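Local coordinates for protein arginyl-tRNA synthetase (Campylobacter jejuni, PDB 3FNR) that attaches L-arginine to tRNA(Arg) at the expense of ATP, releasing AMP and diphosphate, as a monomeric class I aminoacyl-tRNA synthetase, at residues I294-S297 / D298-E302; L313-K316 / C317-L321; K146-V149 / L150-N154; P137-A140 / D141-K144. The protein carries 1 engineered substitution. All coordinates share one frame; numbering follows the deposited sequence. Where two conformers were deposited one is given.

In the fold
From the N terminus, interactions 4 and 3 come first and share one element, helix 136-157: residues 137-144 form turns near its start, packed on helices 80-98 and 113-126, and residues 146-154 carry the helix on past strand 69-76 to the HIGH motif, with centres about 14 Å apart. Interaction 1 follows where the segment 294-302 turns from a loop into helix 296-303. It also meets the HIGH motif and touches interaction 3 through M296 CE, 3.3 Å from N154 O. Interaction 2 comes last, its type I turn, K316 to T319, closing the connection from helix 305-311 to strand 321-324 beside strand 267-279 and helix 50-65. All four lie in series, none nested or crossing.

Interaction 1 of 4, residues I294-S297 / D298-E302; sequences ILMS and DVVDE
I294 and V299 meet through methyl branches that their first torsions set. In I294 CG2 stands trans to the backbone N, while V299 chi1 of 171° sends CG1 anti to the backbone N and leaves CG2 anti to the carbonyl carbon, beside the N, which brings I294 CG2 and V299 CG2 to 4.0 Å. D298, with chi1 -73°, turns its carboxylate beside its own backbone N, and D298 OD1 comes 3.7 Å from L295 CB. The leucine thus lines the carboxylate with apolar carbon. L295 is the N-cap residue, and its carbonyl oxygen receives two weak bonds, from D298 N and from V299 N. Stronger i to i+4 bonds follow: V300 N donates to M296 O at 3.0 Å, in the carbonyl plane, and D301 N donates to S297 O. V300 CG2 also lies against M296 O, 3.2 Å away. At the same turn M296 CG and V300 CG2 make a loose apolar contact. Around this helix start, backbone bonds link I294 to I47 and M296 to L45, both in the HIGH motif of the class I catalytic domain. V299 and V300 pack on L308 of helix 305-311, while S297 packs on N154 and V300 on Q157 of helix 136-157.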
loop_
_atom_site.group_PDB
_atom_site.type_symbol
_atom_site.label_atom_id
_atom_site.label_comp_id
_atom_site.label_asym_id
_atom_site.label_seq_id
_atom_site.Cartn_x
_atom_site.Cartn_y
_atom_site.Cartn_z
ATOM N N ILE A 294 12.866 12.941 2.281
ATOM C CA ILE A 294 11.791 13.225 1.332
ATOM C C ILE A 294 10.499 12.590 1.851
ATOM O O ILE A 294 10.466 11.409 2.200
ATOM C CB ILE A 294 12.119 12.741 -0.106
ATOM C CG1 ILE A 294 13.404 13.397 -0.617
ATOM C CG2 ILE A 294 10.961 13.037 -1.064
ATOM C CD1 ILE A 294 14.137 12.586 -1.681
ATOM N N LEU A 295 9.445 13.394 1.899
ATOM C CA LEU A 295 8.168 12.999 2.467
ATOM C C LEU A 295 7.250 12.456 1.383
ATOM O O LEU A 295 7.199 13.004 0.282
ATOM C CB LEU A 295 7.495 14.218 3.111
ATOM C CG LEU A 295 7.746 14.678 4.555
ATOM C CD1 LEU A 295 9.212 14.902 4.885
ATOM C CD2 LEU A 295 6.941 15.954 4.831
ATOM N N MET A 296 6.518 11.390 1.705
ATOM C CA MET A 296 5.475 10.838 0.834
ATOM C C MET A 296 4.487 11.937 0.436
ATOM O O MET A 296 4.092 12.038 -0.727
ATOM C CB MET A 296 4.759 9.677 1.544
ATOM C CG MET A 296 3.690 8.962 0.728
ATOM S SD MET A 296 2.967 7.567 1.614
ATOM C CE MET A 296 1.267 7.756 1.194
ATOM N N SER A 297 4.148 12.766 1.421
ATOM C CA SER A 297 3.285 13.933 1.303
ATOM C C SER A 297 3.736 14.932 0.241
ATOM O O SER A 297 2.912 15.442 -0.518
ATOM C CB SER A 297 3.262 14.652 2.651
ATOM O OG SER A 297 1.965 15.109 2.954
ATOM N N ASP A 298 5.037 15.218 0.213
ATOM C CA ASP A 298 5.610 16.171 -0.730
ATOM C C ASP A 298 5.491 15.670 -2.166
ATOM O O ASP A 298 5.168 16.440 -3.072
ATOM C CB ASP A 298 7.080 16.443 -0.393
ATOM C CG ASP A 298 7.255 17.310 0.852
ATOM O OD1 ASP A 298 8.390 17.355 1.375
ATOM O OD2 ASP A 298 6.275 17.945 1.306
ATOM N N VAL A 299 5.746 14.378 -2.353
ATOM C CA VAL A 299 5.643 13.731 -3.659
ATOM C C VAL A 299 4.193 13.710 -4.161
ATOM O O VAL A 299 3.941 14.034 -5.322
ATOM C CB VAL A 299 6.292 12.322 -3.630
ATOM C CG1 VAL A 299 6.016 11.544 -4.913
ATOM C CG2 VAL A 299 7.810 12.442 -3.389
ATOM N N VAL A 300 3.243 13.376 -3.283
ATOM C CA VAL A 300 1.818 13.389 -3.650
ATOM C C VAL A 300 1.340 14.809 -3.973
ATOM O O VAL A 300 0.511 15.001 -4.861
ATOM C CB VAL A 300 0.895 12.732 -2.582
ATOM C CG1 VAL A 300 -0.557 12.677 -3.074
ATOM C CG2 VAL A 300 1.342 11.334 -2.270
ATOM N N ASP A 301 1.883 15.800 -3.267
ATOM C CA ASP A 301 1.595 17.209 -3.551
ATOM C C ASP A 301 2.025 17.582 -4.972
ATOM O O ASP A 301 1.314 18.295 -5.685
ATOM C CB ASP A 301 2.304 18.122 -2.539
ATOM C CG ASP A 301 1.611 18.156 -1.179
ATOM O OD1 ASP A 301 0.377 17.965 -1.118
ATOM O OD2 ASP A 301 2.313 18.383 -0.166
ATOM N N GLU A 302 3.180 17.066 -5.377
ATOM C CA GLU A 302 3.756 17.383 -6.669
ATOM C C GLU A 302 3.130 16.590 -7.812
ATOM O O GLU A 302 2.726 17.174 -8.815
ATOM C CB GLU A 302 5.271 17.176 -6.640
ATOM C CG GLU A 302 6.002 17.787 -7.826
ATOM C CD GLU A 302 7.476 18.038 -7.549
ATOM O OE1 GLU A 302 8.229 18.245 -8.523
ATOM O OE2 GLU A 302 7.884 18.037 -6.368
#

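Interaction 2 of 4, residues L313-K316 / C317-L321; sequences LSKK and CDTHL
K316, K315 and T319 carry most of this contact, in which a type I beta turn from K316 to T319 reverses the chain. K316 O is gripped twice by one residue. T319 N donates to it at 3.0 Å from above the carbonyl plane, and T319 OG1 donates at 2.7 Å with a tilt of only 21°. The threonine torsion explains the second bond: with chi1 74°, OG1 is tucked between the backbone N and the carbonyl carbon and faces back across the turn. Its methyl, CG2, rests 3.8 Å from K316 CB. The K316 side chain runs out nearly straight and bends only at its last torsion, bringing NZ to 3.1 Å from D318 OD2 in a salt bridge on the syn lone pair. K315 crosses T319 at about a right angle, with K315 CG 3.3 Å from T319 OG1, while K315 CB packs 3.8 Å from L321 CD2. Outside both segments, R51 donates to the carbonyls of K315 and T319, and C317 bonds through its backbone to Q273. Chemically, the turn is closed by a carbonyl oxygen accepting two hydrogen bonds, and the outer ion pair, between two exposed side chains, probably adds a lesser, solvent-screened attraction.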
loop_
_atom_site.group_PDB
_atom_site.type_symbol
_atom_site.label_atom_id
_atom_site.label_comp_id
_atom_site.label_asym_id
_atom_site.label_seq_id
_atom_site.Cartn_x
_atom_site.Cartn_y
_atom_site.Cartn_z
ATOM N N LEU A 313 3.341 0.857 -8.340
ATOM C CA LEU A 313 2.831 -0.477 -8.616
ATOM C C LEU A 313 3.424 -1.068 -9.896
ATOM O O LEU A 313 3.241 -2.248 -10.177
ATOM C CB LEU A 313 1.313 -0.425 -8.743
ATOM C CG LEU A 313 0.535 -1.701 -8.445
ATOM C CD1 LEU A 313 0.513 -1.968 -6.939
ATOM C CD2 LEU A 313 -0.864 -1.574 -9.004
ATOM N N SER A 314 4.170 -0.250 -10.636
ATOM C CA SER A 314 4.441 -0.500 -12.053
ATOM C C SER A 314 5.549 -1.503 -12.346
ATOM O O SER A 314 5.736 -1.899 -13.495
ATOM C CB SER A 314 4.721 0.823 -12.784
ATOM O OG SER A 314 5.925 1.406 -12.314
ATOM N N LYS A 315 6.288 -1.911 -11.327
ATOM C CA LYS A 315 7.308 -2.933 -11.522
ATOM C C LYS A 315 7.302 -3.931 -10.373
ATOM O O LYS A 315 6.966 -3.571 -9.238
ATOM C CB LYS A 315 8.694 -2.289 -11.719
ATOM C CG LYS A 315 9.793 -3.189 -12.331
ATOM C CD LYS A 315 9.586 -3.545 -13.820
ATOM C CE LYS A 315 8.865 -4.893 -14.044
ATOM N NZ LYS A 315 9.486 -6.052 -13.334
ATOM N N LYS A 316 7.656 -5.180 -10.690
ATOM C CA LYS A 316 7.760 -6.279 -9.719
ATOM C C LYS A 316 8.413 -5.824 -8.411
ATOM O O LYS A 316 9.455 -5.156 -8.427
ATOM C CB LYS A 316 8.529 -7.457 -10.327
ATOM C CG LYS A 316 8.430 -8.776 -9.563
ATOM C CD LYS A 316 9.027 -9.913 -10.387
ATOM C CE LYS A 316 8.736 -11.283 -9.786
ATOM N NZ LYS A 316 9.676 -11.643 -8.685
ATOM N N CYS A 317 7.770 -6.192 -7.301
ATOM C CA CYS A 317 8.014 -5.625 -5.969
ATOM C C CYS A 317 9.446 -5.754 -5.450
ATOM O O CYS A 317 9.962 -4.835 -4.809
ATOM C CB CYS A 317 7.033 -6.231 -4.957
ATOM S SG CYS A 317 6.683 -5.152 -3.539
ATOM N N ASP A 318 10.081 -6.886 -5.739
ATOM C CA ASP A 318 11.456 -7.140 -5.303
ATOM C C ASP A 318 12.516 -6.735 -6.346
ATOM O O ASP A 318 13.682 -7.143 -6.254
ATOM C CB ASP A 318 11.634 -8.602 -4.840
ATOM C CG ASP A 318 11.181 -9.633 -5.884
ATOM O OD1 ASP A 318 11.261 -10.846 -5.578
ATOM O OD2 ASP A 318 10.747 -9.255 -6.998
ATOM N N THR A 319 12.106 -5.928 -7.325
ATOM C CA THR A 319 13.024 -5.370 -8.324
ATOM C C THR A 319 13.072 -3.843 -8.199
ATOM O O THR A 319 12.064 -3.217 -7.827
ATOM C CB THR A 319 12.624 -5.770 -9.772
ATOM O OG1 THR A 319 11.474 -5.025 -10.185
ATOM C CG2 THR A 319 12.315 -7.266 -9.867
ATOM N N HIS A 320 14.237 -3.258 -8.505
ATOM C CA HIS A 320 14.454 -1.805 -8.437
ATOM C C HIS A 320 13.587 -1.036 -9.430
ATOM O O HIS A 320 13.530 -1.388 -10.614
ATOM C CB HIS A 320 15.921 -1.464 -8.713
ATOM C CG HIS A 320 16.859 -1.866 -7.619
ATOM N ND1 HIS A 320 17.093 -1.079 -6.512
ATOM C CD2 HIS A 320 17.641 -2.962 -7.475
ATOM C CE1 HIS A 320 17.970 -1.678 -5.728
ATOM N NE2 HIS A 320 18.321 -2.821 -6.290
ATOM N N LEU A 321 12.941 0.021 -8.948
ATOM C CA LEU A 321 12.097 0.867 -9.764
ATOM C C LEU A 321 12.723 2.249 -9.866
ATOM O O LEU A 321 13.039 2.880 -8.855
ATOM C CB LEU A 321 10.687 0.937 -9.158
ATOM C CG LEU A 321 9.474 1.534 -9.894
ATOM C CD1 LEU A 321 9.212 2.966 -9.466
ATOM C CD2 LEU A 321 9.546 1.418 -11.428
#

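Interaction 3 of 4, residues K146-V149 / L150-N154; sequences KMLV and LIKQN
M147 O receives the shortest polar bond of this contact, from I151 N at 2.7 Å, with an N-H...O angle of 159°. The I151 side chain crowds the same oxygen: its first torsion (chi1 -76°) lays CG1 beside the backbone N, where I151 CG1 comes within 3.3 Å of M147 O. Three further i to i+4 bonds make this a regular alpha-helical segment, from L150 N to K146 O, K152 N to L148 O and Q153 N to V149 O. The K152 donor differs from the others, sitting 37° out of the plane of the L148 carbonyl.

Along one side of the helix the buried M147 and the partly exposed L150 lie side by side and point the same way. M147 bends at its second and third torsions, which turns the methyl toward L150, one turn on, and M147 CE rests 3.7 Å from L150 CD2. On the exposed flank, Q153 is folded over the preceding turn: Q153 CG lies 3.3 Å from V149 O, and its amide NE2 lies 3.9 Å from V149 CG1. The extended K152 chain starts along the L148 carbonyl, then passes outward to a cation-pi contact with Y165.

This middle part of helix 136-157 rests on several elements of the catalytic domain. M147 packs on Y114 and L118 of helix 113-126, L148 lies on V76 and I151 on Y74 of strand 69-76, and L148, L150 and I151 meet P41, P44 and L45 of the HIGH motif, whose L45 N is bonded by N154 OD1.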
loop_
_atom_site.group_PDB
_atom_site.type_symbol
_atom_site.label_atom_id
_atom_site.label_comp_id
_atom_site.label_asym_id
_atom_site.label_seq_id
_atom_site.Cartn_x
_atom_site.Cartn_y
_atom_site.Cartn_z
ATOM N N LYS A 146 -0.794 12.785 17.668
ATOM C CA LYS A 146 -0.926 13.772 16.596
ATOM C C LYS A 146 -0.239 13.266 15.329
ATOM O O LYS A 146 -0.767 13.424 14.229
ATOM C CB LYS A 146 -0.333 15.123 17.010
ATOM C CG LYS A 146 -1.109 15.900 18.073
ATOM C CD LYS A 146 -2.125 16.870 17.473
ATOM C CE LYS A 146 -3.548 16.343 17.562
ATOM N NZ LYS A 146 -4.549 17.428 17.337
ATOM N N MET A 147 0.931 12.650 15.499
ATOM C CA MET A 147 1.673 12.059 14.386
ATOM C C MET A 147 0.960 10.877 13.752
ATOM O O MET A 147 1.049 10.677 12.547
ATOM C CB MET A 147 3.085 11.658 14.814
ATOM C CG MET A 147 4.010 12.829 15.116
ATOM S SD MET A 147 4.363 13.915 13.723
ATOM C CE MET A 147 2.994 15.073 13.781
ATOM N N LEU A 148 0.251 10.108 14.566
ATOM C CA LEU A 148 -0.553 9.006 14.068
ATOM C C LEU A 148 -1.735 9.530 13.267
ATOM O O LEU A 148 -2.152 8.901 12.295
ATOM C CB LEU A 148 -1.043 8.135 15.224
ATOM C CG LEU A 148 -1.230 6.645 14.947
ATOM C CD1 LEU A 148 0.061 6.014 14.448
ATOM C CD2 LEU A 148 -1.705 5.953 16.205
ATOM N N VAL A 149 -2.270 10.676 13.684
ATOM C CA VAL A 149 -3.297 11.384 12.927
ATOM C C VAL A 149 -2.704 11.854 11.593
ATOM O O VAL A 149 -3.340 11.688 10.544
ATOM C CB VAL A 149 -3.934 12.556 13.750
ATOM C CG1 VAL A 149 -4.597 13.600 12.850
ATOM C CG2 VAL A 149 -4.945 12.019 14.752
ATOM N N LEU A 150 -1.479 12.391 11.646
ATOM C CA LEU A 150 -0.748 12.839 10.458
ATOM C C LEU A 150 -0.467 11.697 9.477
ATOM O O LEU A 150 -0.689 11.842 8.272
ATOM C CB LEU A 150 0.566 13.549 10.833
ATOM C CG LEU A 150 1.374 14.138 9.660
ATOM C CD1 LEU A 150 0.558 15.143 8.823
ATOM C CD2 LEU A 150 2.666 14.792 10.131
ATOM N N ILE A 151 0.022 10.575 10.005
ATOM C CA ILE A 151 0.324 9.396 9.202
ATOM C C ILE A 151 -0.954 8.878 8.536
ATOM O O ILE A 151 -0.956 8.583 7.342
ATOM C CB ILE A 151 1.009 8.312 10.048
ATOM C CG1 ILE A 151 2.473 8.700 10.300
ATOM C CG2 ILE A 151 0.922 6.934 9.365
ATOM C CD1 ILE A 151 3.126 7.927 11.448
ATOM N N LYS A 152 -2.044 8.818 9.293
ATOM C CA LYS A 152 -3.332 8.407 8.734
ATOM C C LYS A 152 -3.770 9.270 7.555
ATOM O O LYS A 152 -4.240 8.741 6.546
ATOM C CB LYS A 152 -4.413 8.358 9.805
ATOM C CG LYS A 152 -4.348 7.098 10.658
ATOM C CD LYS A 152 -5.382 7.139 11.767
ATOM C CE LYS A 152 -5.131 6.055 12.791
ATOM N NZ LYS A 152 -6.303 5.916 13.703
ATOM N N GLN A 153 -3.574 10.582 7.658
ATOM C CA GLN A 153 -3.943 11.463 6.546
ATOM C C GLN A 153 -2.943 11.460 5.384
ATOM O O GLN A 153 -3.341 11.663 4.238
ATOM C CB GLN A 153 -4.347 12.879 7.011
ATOM C CG GLN A 153 -3.323 13.632 7.827
ATOM C CD GLN A 153 -3.932 14.736 8.692
ATOM O OE1 GLN A 153 -3.266 15.716 9.011
ATOM N NE2 GLN A 153 -5.196 14.578 9.072
ATOM N N ASN A 154 -1.667 11.190 5.686
ATOM C CA ASN A 154 -0.646 10.895 4.669
ATOM C C ASN A 154 -1.092 9.729 3.796
ATOM O O ASN A 154 -0.988 9.785 2.578
ATOM C CB ASN A 154 0.696 10.520 5.305
ATOM C CG ASN A 154 1.498 11.711 5.778
ATOM O OD1 ASN A 154 2.639 11.548 6.218
ATOM N ND2 ASN A 154 0.926 12.911 5.694
#

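Interaction 4 of 4, residues P137-A140 / D141-K144; sequences PSLA and DWAK
L139 O accepts from A143 N at 2.8 Å and A140 O from K144 N at 2.8 Å, with D141 N to P137 O and a weak W142 N to S138 O completing the i to i+4 pattern of the first turns of alpha helix 136-157. L139 and W142 are the main apolar pair. With CG set trans to the backbone N (chi1 172°), the indole slants across L139, with L139 CD2 3.9 Å from W142 CE3, while L139 O lies at the ring edge, in its plane. L139 also packs on I90 of helix 80-98 and A122 of helix 113-126, and F126 meets the indole edge-to-face, so this turn wedges between two helices of the catalytic domain. A143 adds its CB close against L139 O, 3.2 Å away. D141 is folded back beside its own backbone N, which puts its carboxylate over P137 O. That crowding of oxygens is probably eased by R169, whose NH2 forms a salt bridge with D141 OD1. K144 is bent at its second and fourth torsions, and its ammonium curls back over the helix: K144 NZ makes a weak, 3.5 Å hydrogen bond to D141 O.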
loop_
_atom_site.group_PDB
_atom_site.type_symbol
_atom_site.label_atom_id
_atom_site.label_comp_id
_atom_site.label_asym_id
_atom_site.label_seq_id
_atom_site.Cartn_x
_atom_site.Cartn_y
_atom_site.Cartn_z
ATOM N N PRO A 137 7.419 12.690 28.679
ATOM C CA PRO A 137 6.543 11.591 28.242
ATOM C C PRO A 137 5.054 11.935 28.164
ATOM O O PRO A 137 4.318 11.256 27.453
ATOM C CB PRO A 137 6.789 10.493 29.283
ATOM C CG PRO A 137 7.269 11.193 30.480
ATOM C CD PRO A 137 7.982 12.430 30.021
ATOM N N SER A 138 4.619 12.972 28.877
ATOM C CA SER A 138 3.263 13.499 28.704
ATOM C C SER A 138 3.127 14.198 27.350
ATOM O O SER A 138 2.067 14.136 26.714
ATOM C CB SER A 138 2.900 14.473 29.828
ATOM O OG SER A 138 2.776 13.795 31.065
ATOM N N LEU A 139 4.211 14.854 26.929
ATOM C CA LEU A 139 4.280 15.569 25.659
ATOM C C LEU A 139 4.356 14.565 24.510
ATOM O O LEU A 139 3.660 14.716 23.507
ATOM C CB LEU A 139 5.510 16.492 25.630
ATOM C CG LEU A 139 5.468 17.902 25.019
ATOM C CD1 LEU A 139 6.883 18.351 24.690
ATOM C CD2 LEU A 139 4.576 18.019 23.782
ATOM N N ALA A 140 5.200 13.547 24.686
ATOM C CA ALA A 140 5.378 12.463 23.723
ATOM C C ALA A 140 4.099 11.674 23.449
ATOM O O ALA A 140 3.835 11.335 22.301
ATOM C CB ALA A 140 6.486 11.541 24.169
ATOM N N ASP A 141 3.315 11.391 24.491
ATOM C CA ASP A 141 2.024 10.703 24.340
ATOM C C ASP A 141 1.034 11.503 23.498
ATOM O O ASP A 141 0.357 10.948 22.622
ATOM C CB ASP A 141 1.392 10.404 25.705
ATOM C CG ASP A 141 2.111 9.302 26.465
ATOM O OD1 ASP A 141 2.917 8.559 25.859
ATOM O OD2 ASP A 141 1.871 9.182 27.689
ATOM N N TRP A 142 0.959 12.805 23.784
ATOM C CA TRP A 142 0.116 13.748 23.046
ATOM C C TRP A 142 0.610 13.875 21.609
ATOM O O TRP A 142 -0.191 13.934 20.675
ATOM C CB TRP A 142 0.132 15.126 23.721
ATOM C CG TRP A 142 -0.555 16.216 22.925
ATOM C CD1 TRP A 142 -1.887 16.522 22.931
ATOM C CD2 TRP A 142 0.065 17.140 22.016
ATOM N NE1 TRP A 142 -2.139 17.574 22.079
ATOM C CE2 TRP A 142 -0.959 17.973 21.504
ATOM C CE3 TRP A 142 1.383 17.345 21.585
ATOM C CZ2 TRP A 142 -0.706 18.995 20.580
ATOM C CZ3 TRP A 142 1.637 18.357 20.663
ATOM C CH2 TRP A 142 0.593 19.168 20.171
ATOM N N ALA A 143 1.929 13.932 21.461
ATOM C CA ALA A 143 2.577 14.118 20.170
ATOM C C ALA A 143 2.403 12.922 19.249
ATOM O O ALA A 143 2.025 13.094 18.094
ATOM C CB ALA A 143 4.036 14.403 20.359
ATOM N N LYS A 144 2.672 11.722 19.770
ATOM C CA LYS A 144 2.615 10.500 18.973
ATOM C C LYS A 144 1.204 10.249 18.456
ATOM O O LYS A 144 1.031 9.654 17.391
ATOM C CB LYS A 144 3.169 9.285 19.743
ATOM C CG LYS A 144 2.304 8.745 20.887
ATOM C CD LYS A 144 1.459 7.541 20.479
ATOM C CE LYS A 144 0.874 6.835 21.701
ATOM N NZ LYS A 144 -0.288 7.530 22.298
#